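Local coordinates for protein inositol dehydrogenase (Lactobacillus casei, PDB 4MKX) that probably acts as an NAD-dependent oxidoreductase of the Gfo/Idh/MocA family that oxidises scyllo-inositol, at residues A[44-56]-A[63-75]. Numbering follows the deposited sequence.
Sequences KLQAATSVVPAEL and LGVEEVFEDFDDM
Ala48 and Val68 pair side by side in a beta-alpha-beta unit of the Rossmann fold, where strand 67-69 runs parallel to strand 43-49 at the sheet edge within this chain. The axes of 44-49 and 67-69 differ by 17°. Main-chain bonds join them: Glu67 N to Gln46 O, Ala48 N to Glu67 O, Phe69 N to Ala48 O (2.9 Å) and Ser50 N to Phe69 O. Glu66 N also reaches Gln46 O, weakly.

Gln46 bends at chi2 (75°), which turns its amide toward Glu67. NE2 donates to Glu67 OE2 at 2.8 Å, with the acceptor close to the amide plane. The carboxylate is met on its anti side, somewhat out of its plane, which lies 74° from the amide. Asp80 N binds the same oxygen, so two donors hold it. A leucine in place of Gln46 would probably leave Glu67 OE2 with one donor fewer and its carboxylate freer to turn. Nearby, Lys44 NZ makes a weak salt bridge to Glu66 OE2 at 3.3 Å.

On the face with Ala47 and Thr49, Met75 SD lies 3.8 Å from Ala47 CB. Thr49 OG1 lies 3.2 Å from Met75 SD, buried and without a hydrogen-bond partner in the model. Met75 CA sits over the Phe69 ring centre, while Ala47 CB comes to the ring edge. On the other face, Leu56 CD2 packs on Val68 CB at 3.9 Å, and Leu45 CD2 meets Val65 CG2 at 3.6 Å.

Thus backbone bonds set the strand register, mostly apolar groups pack both faces, and Gln46-Glu67 and Lys44-Glu66 add polar side-chain links.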
loop_
_atom_site.group_PDB
_atom_site.type_symbol
_atom_site.label_atom_id
_atom_site.label_comp_id
_atom_site.label_asym_id
_atom_site.label_seq_id
_atom_site.Cartn_x
_atom_site.Cartn_y
_atom_site.Cartn_z
ATOM N N LYS A 44 -18.580 -3.255 -37.345
ATOM C CA LYS A 44 -17.668 -3.756 -38.349
ATOM C C LYS A 44 -16.787 -2.602 -38.790
ATOM O O LYS A 44 -17.291 -1.511 -39.050
ATOM C CB LYS A 44 -18.479 -4.266 -39.537
ATOM C CG LYS A 44 -17.662 -4.704 -40.726
ATOM C CD LYS A 44 -18.585 -5.223 -41.820
ATOM C CE LYS A 44 -17.819 -5.557 -43.091
ATOM N NZ LYS A 44 -16.691 -6.490 -42.831
ATOM N N LEU A 45 -15.478 -2.826 -38.867
ATOM C CA LEU A 45 -14.603 -1.813 -39.450
ATOM C C LEU A 45 -14.624 -1.998 -40.960
ATOM O O LEU A 45 -14.019 -2.930 -41.492
ATOM C CB LEU A 45 -13.177 -1.912 -38.906
ATOM C CG LEU A 45 -12.290 -0.713 -39.261
ATOM C CD1 LEU A 45 -12.796 0.537 -38.581
ATOM C CD2 LEU A 45 -10.851 -0.976 -38.885
ATOM N N GLN A 46 -15.335 -1.104 -41.635
ATOM C CA GLN A 46 -15.643 -1.249 -43.053
ATOM C C GLN A 46 -14.653 -0.498 -43.934
ATOM O O GLN A 46 -14.255 -0.980 -45.000
ATOM C CB GLN A 46 -17.055 -0.729 -43.310
ATOM C CG GLN A 46 -17.413 -0.620 -44.784
ATOM C CD GLN A 46 -17.687 -1.966 -45.428
ATOM O OE1 GLN A 46 -17.762 -2.990 -44.750
ATOM N NE2 GLN A 46 -17.845 -1.964 -46.744
ATOM N N ALA A 47 -14.250 0.686 -43.484
ATOM C CA ALA A 47 -13.426 1.553 -44.314
ATOM C C ALA A 47 -12.354 2.254 -43.492
ATOM O O ALA A 47 -12.518 2.458 -42.286
ATOM C CB ALA A 47 -14.294 2.579 -45.017
ATOM N N ALA A 48 -11.252 2.608 -44.149
ATOM C CA ALA A 48 -10.178 3.369 -43.519
ATOM C C ALA A 48 -9.683 4.436 -44.489
ATOM O O ALA A 48 -9.644 4.202 -45.704
ATOM C CB ALA A 48 -9.035 2.455 -43.110
ATOM N N THR A 49 -9.325 5.603 -43.955
ATOM C CA THR A 49 -8.720 6.676 -44.747
ATOM C C THR A 49 -7.342 6.992 -44.195
ATOM O O THR A 49 -7.182 7.170 -42.989
ATOM C CB THR A 49 -9.548 7.967 -44.684
ATOM O OG1 THR A 49 -10.811 7.761 -45.322
ATOM C CG2 THR A 49 -8.822 9.127 -45.378
ATOM N N SER A 50 -6.348 7.036 -45.076
ATOM C CA SER A 50 -5.013 7.502 -44.723
ATOM C C SER A 50 -4.266 7.863 -45.996
ATOM O O SER A 50 -4.537 7.306 -47.060
ATOM C CB SER A 50 -4.238 6.437 -43.952
ATOM O OG SER A 50 -2.917 6.874 -43.695
ATOM N N VAL A 51 -3.334 8.803 -45.892
ATOM C CA VAL A 51 -2.531 9.183 -47.047
ATOM C C VAL A 51 -1.113 8.638 -46.864
ATOM O O VAL A 51 -0.190 8.965 -47.612
ATOM C CB VAL A 51 -2.571 10.715 -47.301
ATOM C CG1 VAL A 51 -1.842 11.466 -46.200
ATOM C CG2 VAL A 51 -2.014 11.061 -48.679
ATOM N N VAL A 52 -0.949 7.788 -45.855
ATOM C CA VAL A 52 0.232 6.937 -45.788
ATOM C C VAL A 52 -0.165 5.527 -46.235
ATOM O O VAL A 52 -0.952 4.856 -45.567
ATOM C CB VAL A 52 0.881 6.911 -44.390
ATOM C CG1 VAL A 52 2.122 6.038 -44.409
ATOM C CG2 VAL A 52 1.249 8.315 -43.950
ATOM N N PRO A 53 0.352 5.101 -47.399
ATOM C CA PRO A 53 0.139 3.808 -48.063
ATOM C C PRO A 53 0.291 2.600 -47.139
ATOM O O PRO A 53 -0.592 1.743 -47.117
ATOM C CB PRO A 53 1.238 3.793 -49.125
ATOM C CG PRO A 53 1.386 5.227 -49.498
ATOM C CD PRO A 53 1.159 6.013 -48.232
ATOM N N ALA A 54 1.398 2.532 -46.404
ATOM C CA ALA A 54 1.655 1.421 -45.487
ATOM C C ALA A 54 0.519 1.225 -44.483
ATOM O O ALA A 54 0.200 0.094 -44.105
ATOM C CB ALA A 54 2.971 1.633 -44.758
ATOM N N GLU A 55 -0.085 2.330 -44.058
ATOM C CA GLU A 55 -1.186 2.284 -43.105
ATOM C C GLU A 55 -2.430 1.628 -43.699
ATOM O O GLU A 55 -3.090 0.825 -43.038
ATOM C CB GLU A 55 -1.486 3.688 -42.564
ATOM C CG GLU A 55 -0.369 4.234 -41.674
ATOM C CD GLU A 55 -0.644 5.630 -41.142
ATOM O OE1 GLU A 55 -1.727 6.183 -41.428
ATOM O OE2 GLU A 55 0.231 6.177 -40.436
ATOM N N LEU A 56 -2.742 1.957 -44.950
ATOM C CA LEU A 56 -3.883 1.346 -45.630
ATOM C C LEU A 56 -3.662 -0.146 -45.880
ATOM O O LEU A 56 -4.603 -0.939 -45.835
ATOM C CB LEU A 56 -4.182 2.061 -46.948
ATOM C CG LEU A 56 -4.762 3.470 -46.825
ATOM C CD1 LEU A 56 -5.115 4.034 -48.198
ATOM C CD2 LEU A 56 -5.984 3.470 -45.924
ATOM N N LEU A 63 -6.574 -6.251 -40.575
ATOM C CA LEU A 63 -7.953 -6.130 -40.108
ATOM C C LEU A 63 -9.011 -6.481 -41.147
ATOM O O LEU A 63 -10.207 -6.475 -40.841
ATOM C CB LEU A 63 -8.211 -4.723 -39.567
ATOM C CG LEU A 63 -7.212 -4.157 -38.559
ATOM C CD1 LEU A 63 -7.713 -2.822 -38.034
ATOM C CD2 LEU A 63 -6.988 -5.118 -37.418
ATOM N N GLY A 64 -8.582 -6.783 -42.369
ATOM C CA GLY A 64 -9.507 -7.121 -43.439
ATOM C C GLY A 64 -10.516 -6.033 -43.766
ATOM O O GLY A 64 -11.674 -6.320 -44.087
ATOM N N VAL A 65 -10.085 -4.779 -43.658
ATOM C CA VAL A 65 -10.914 -3.654 -44.066
ATOM C C VAL A 65 -11.159 -3.748 -45.572
ATOM O O VAL A 65 -10.225 -3.963 -46.342
ATOM C CB VAL A 65 -10.232 -2.319 -43.720
ATOM C CG1 VAL A 65 -10.871 -1.170 -44.475
ATOM C CG2 VAL A 65 -10.300 -2.074 -42.224
ATOM N N GLU A 66 -12.412 -3.587 -45.980
ATOM C CA GLU A 66 -12.788 -3.740 -47.385
ATOM C C GLU A 66 -12.506 -2.523 -48.271
ATOM O O GLU A 66 -11.991 -2.666 -49.382
ATOM C CB GLU A 66 -14.255 -4.146 -47.490
ATOM C CG GLU A 66 -14.502 -5.571 -47.022
ATOM C CD GLU A 66 -15.972 -5.906 -46.907
ATOM O OE1 GLU A 66 -16.788 -5.273 -47.614
ATOM O OE2 GLU A 66 -16.308 -6.803 -46.103
ATOM N N GLU A 67 -12.843 -1.330 -47.788
ATOM C CA GLU A 67 -12.699 -0.116 -48.592
ATOM C C GLU A 67 -11.619 0.804 -48.031
ATOM O O GLU A 67 -11.708 1.229 -46.885
ATOM C CB GLU A 67 -14.026 0.640 -48.631
ATOM C CG GLU A 67 -15.219 -0.183 -49.075
ATOM C CD GLU A 67 -16.508 0.609 -49.046
ATOM O OE1 GLU A 67 -16.732 1.413 -49.975
ATOM O OE2 GLU A 67 -17.303 0.429 -48.099
ATOM N N VAL A 68 -10.596 1.106 -48.823
ATOM C CA VAL A 68 -9.585 2.070 -48.392
ATOM C C VAL A 68 -9.664 3.356 -49.224
ATOM O O VAL A 68 -10.045 3.327 -50.400
ATOM C CB VAL A 68 -8.159 1.483 -48.424
ATOM C CG1 VAL A 68 -7.983 0.440 -47.321
ATOM C CG2 VAL A 68 -7.861 0.878 -49.779
ATOM N N PHE A 69 -9.325 4.478 -48.593
ATOM C CA PHE A 69 -9.404 5.787 -49.237
ATOM C C PHE A 69 -8.178 6.625 -48.899
ATOM O O PHE A 69 -7.570 6.457 -47.838
ATOM C CB PHE A 69 -10.670 6.520 -48.796
ATOM C CG PHE A 69 -11.942 5.810 -49.168
ATOM C CD1 PHE A 69 -12.484 4.835 -48.334
ATOM C CD2 PHE A 69 -12.589 6.105 -50.358
ATOM C CE1 PHE A 69 -13.654 4.180 -48.679
ATOM C CE2 PHE A 69 -13.760 5.458 -50.712
ATOM C CZ PHE A 69 -14.294 4.491 -49.875
ATOM N N GLU A 70 -7.818 7.522 -49.812
ATOM C CA GLU A 70 -6.720 8.456 -49.595
ATOM C C GLU A 70 -7.270 9.800 -49.134
ATOM O O GLU A 70 -6.531 10.645 -48.626
ATOM C CB GLU A 70 -5.910 8.646 -50.883
ATOM C CG GLU A 70 -5.079 7.441 -51.310
ATOM C CD GLU A 70 -5.897 6.348 -51.978
ATOM O OE1 GLU A 70 -6.898 6.670 -52.665
ATOM O OE2 GLU A 70 -5.533 5.160 -51.819
ATOM N N ASP A 71 -8.576 9.985 -49.299
ATOM C CA ASP A 71 -9.224 11.258 -49.005
ATOM C C ASP A 71 -10.440 11.060 -48.111
ATOM O O ASP A 71 -11.282 10.210 -48.397
ATOM C CB ASP A 71 -9.655 11.944 -50.309
ATOM C CG ASP A 71 -10.384 13.242 -50.064
ATOM O OD1 ASP A 71 -9.702 14.257 -49.825
ATOM O OD2 ASP A 71 -11.635 13.257 -50.093
ATOM N N PHE A 72 -10.536 11.833 -47.027
ATOM C CA PHE A 72 -11.638 11.674 -46.078
ATOM C C PHE A 72 -13.014 11.922 -46.682
ATOM O O PHE A 72 -13.965 11.179 -46.416
ATOM C CB PHE A 72 -11.440 12.562 -44.844
ATOM C CG PHE A 72 -12.529 12.419 -43.814
ATOM C CD1 PHE A 72 -12.482 11.391 -42.880
ATOM C CD2 PHE A 72 -13.594 13.306 -43.772
ATOM C CE1 PHE A 72 -13.480 11.249 -41.933
ATOM C CE2 PHE A 72 -14.596 13.170 -42.832
ATOM C CZ PHE A 72 -14.535 12.144 -41.897
ATOM N N ASP A 73 -13.139 12.968 -47.494
ATOM C CA ASP A 73 -14.432 13.266 -48.084
ATOM C C ASP A 73 -14.848 12.174 -49.053
ATOM O O ASP A 73 -16.029 11.892 -49.191
ATOM C CB ASP A 73 -14.414 14.625 -48.783
ATOM C CG ASP A 73 -14.134 15.753 -47.824
ATOM O OD1 ASP A 73 -15.058 16.119 -47.069
ATOM O OD2 ASP A 73 -12.990 16.254 -47.806
ATOM N N ASP A 74 -13.866 11.559 -49.705
ATOM C CA ASP A 74 -14.137 10.460 -50.620
ATOM C C ASP A 74 -14.730 9.301 -49.824
ATOM O O ASP A 74 -15.709 8.694 -50.239
ATOM C CB ASP A 74 -12.855 10.026 -51.325
ATOM C CG ASP A 74 -13.107 9.009 -52.423
ATOM O OD1 ASP A 74 -14.280 8.839 -52.822
ATOM O OD2 ASP A 74 -12.129 8.383 -52.886
ATOM N N MET A 75 -14.166 9.030 -48.648
ATOM C CA MET A 75 -14.685 7.941 -47.818
ATOM C C MET A 75 -16.118 8.191 -47.365
ATOM O O MET A 75 -16.979 7.317 -47.470
ATOM C CB MET A 75 -13.810 7.705 -46.583
ATOM C CG MET A 75 -14.380 6.618 -45.666
ATOM S SD MET A 75 -13.341 6.223 -44.239
ATOM C CE MET A 75 -13.432 7.745 -43.309
HETATM O O HOH W 1 -13.134 -5.590 -40.564
#